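Local coordinates for microtubule-associated serine/threonine-protein kinase 3 (Homo sapiens, PDB 3KHF) that is a serine/threonine protein kinase whose PDZ domain, the part modelled here, probably binds the C-terminal tails of partner proteins, at residues 16-21 and 38-43. Numbering follows the deposited sequence.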
# COMPACT_ATOMS: atom_id res chain seq x y z
N GLY A 16 9.32 5.95 -0.75
CA GLY A 16 9.37 6.08 -2.19
C GLY A 16 8.22 5.44 -2.95
O GLY A 16 8.43 4.86 -4.01
N PHE A 17 7.02 5.50 -2.41
CA PHE A 17 5.85 5.06 -3.15
C PHE A 17 4.67 5.95 -2.89
O PHE A 17 4.68 6.71 -1.92
CB PHE A 17 5.51 3.59 -2.87
CG PHE A 17 5.01 3.28 -1.47
CD1 PHE A 17 3.65 3.14 -1.22
CD2 PHE A 17 5.90 3.02 -0.45
CE1 PHE A 17 3.19 2.78 0.03
CE2 PHE A 17 5.46 2.66 0.81
CZ PHE A 17 4.09 2.53 1.05
N SER A 18 3.67 5.87 -3.75
CA SER A 18 2.42 6.56 -3.48
C SER A 18 1.30 5.55 -3.36
O SER A 18 1.37 4.44 -3.89
CB SER A 18 2.08 7.56 -4.56
OG SER A 18 1.65 6.92 -5.71
N LEU A 19 0.26 5.95 -2.64
CA LEU A 19 -0.90 5.07 -2.51
C LEU A 19 -2.18 5.86 -2.52
O LEU A 19 -2.20 7.06 -2.20
CB LEU A 19 -0.80 4.17 -1.29
CG LEU A 19 -1.13 4.75 0.08
CD1 LEU A 19 -1.15 3.60 1.11
CD2 LEU A 19 -0.12 5.80 0.53
N ARG A 20 -3.23 5.17 -2.95
CA ARG A 20 -4.57 5.71 -2.91
C ARG A 20 -5.40 4.86 -1.96
O ARG A 20 -5.18 3.65 -1.84
CB ARG A 20 -5.28 5.75 -4.29
CG ARG A 20 -4.60 6.61 -5.32
CD ARG A 20 -5.36 6.63 -6.62
NE ARG A 20 -4.60 7.37 -7.63
CZ ARG A 20 -4.68 8.68 -7.83
NH1 ARG A 20 -5.54 9.42 -7.13
NH2 ARG A 20 -3.90 9.26 -8.73
N ALA A 21 -6.36 5.49 -1.33
CA ALA A 21 -7.41 4.81 -0.59
C ALA A 21 -8.60 4.70 -1.50
O ALA A 21 -9.18 5.70 -1.91
CB ALA A 21 -7.76 5.58 0.66
N VAL A 38 -1.16 0.61 -3.75
CA VAL A 38 0.04 1.29 -4.21
C VAL A 38 -0.17 1.73 -5.64
O VAL A 38 -0.50 0.92 -6.51
CB VAL A 38 1.26 0.37 -4.14
CG1 VAL A 38 2.54 1.05 -4.69
CG2 VAL A 38 1.50 -0.10 -2.69
N TRP A 39 0.01 3.02 -5.90
CA TRP A 39 -0.22 3.55 -7.24
C TRP A 39 1.05 3.74 -8.04
O TRP A 39 1.02 3.68 -9.27
CB TRP A 39 -1.03 4.86 -7.24
CG TRP A 39 -2.19 4.81 -8.20
CD1 TRP A 39 -2.24 5.28 -9.49
CD2 TRP A 39 -3.41 4.13 -7.98
NE1 TRP A 39 -3.45 4.97 -10.05
CE2 TRP A 39 -4.18 4.25 -9.15
CE3 TRP A 39 -3.92 3.42 -6.91
CZ2 TRP A 39 -5.47 3.72 -9.24
CZ3 TRP A 39 -5.17 2.87 -7.01
CH2 TRP A 39 -5.93 3.04 -8.16
N SER A 40 2.18 3.98 -7.37
CA SER A 40 3.43 4.24 -8.05
C SER A 40 4.54 3.92 -7.08
O SER A 40 4.35 4.01 -5.87
CB SER A 40 3.52 5.70 -8.53
OG SER A 40 3.72 6.59 -7.47
N VAL A 41 5.70 3.58 -7.64
CA VAL A 41 6.90 3.35 -6.86
C VAL A 41 8.03 4.13 -7.55
O VAL A 41 8.16 4.06 -8.77
CB VAL A 41 7.21 1.85 -6.78
CG1 VAL A 41 8.44 1.60 -6.02
CG2 VAL A 41 6.06 1.09 -6.12
N GLU A 42 8.81 4.87 -6.78
CA GLU A 42 9.88 5.72 -7.33
C GLU A 42 11.13 4.92 -7.68
O GLU A 42 11.57 4.02 -6.94
CB GLU A 42 10.24 6.83 -6.34
CG GLU A 42 9.16 7.88 -6.12
CD GLU A 42 8.66 8.47 -7.42
OE1 GLU A 42 9.43 9.22 -8.07
OE2 GLU A 42 7.52 8.19 -7.81
N ASP A 43 11.72 5.25 -8.81
CA ASP A 43 12.93 4.57 -9.24
C ASP A 43 14.05 4.80 -8.24
O ASP A 43 14.24 5.91 -7.74
CB ASP A 43 13.38 5.08 -10.60
CG ASP A 43 12.45 4.71 -11.70
OD1 ASP A 43 11.67 3.74 -11.57
OD2 ASP A 43 12.55 5.38 -12.75
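Phe17 to Ala21 and Val38 to Val41 run antiparallel, the N-to-C directions of these short strand segments differing by 167°, with Phe17 opposite Val41 and Leu19 opposite Val38 as non-hydrogen-bonded pairs and Ser18 facing Ser40 as the hydrogen-bonded pair between them. Ser18 N donates to Ser40 O and Trp39 N to Ser18 O; because the acceptor and donor on the second strand belong to adjacent residues, the register slips by one, a beta bulge at Trp39, whose backbone psi of -28° departs from strand values. A nearly straight bond from Glu42 N to Gly16 O (2.8 Å) continues the ladder past Phe17. Gly16 has positive phi, and a CB there would press on the preceding carbonyl oxygen.

On the face carrying the serines, Ser18 OG and Ser40 OG are hydrogen-bonded at 2.7 Å. Beside them the bulge brings the Trp39 indole against Arg20. The Arg20 chain, extended from CG to NE, crosses one face of the ring system: Arg20 CD lies 3.5 Å from the centroid of the Trp39 six-membered ring, a CH-pi contact, while Arg20 CZ lies 4.5 Å from the centroid of the Trp39 five-membered ring, almost on its normal, a cation-pi contact. The guanidinium is turned on edge, its plane 84° from the indole, so the charged group is not stacked flat.

On the other face, Phe17 CD1 meets Val38 CG2 at 4.2 Å, the two side chains crossing at about a right angle, and Phe17 CB touches Val41 CG2 at 4.1 Å. Phe17 and Leu19 both reach Leu78 of helix 71-80, and Phe17 and Val41 reach Ala47 of helix 46-50. This bulged hairpin belongs to the PDZ fold: Gly16 and Phe17 probably belong to the GLGF-type carboxylate-binding loop, and edge strand 17-25 and helix 71-80 flank the groove where peptide C-termini typically bind, a role inferred from the family.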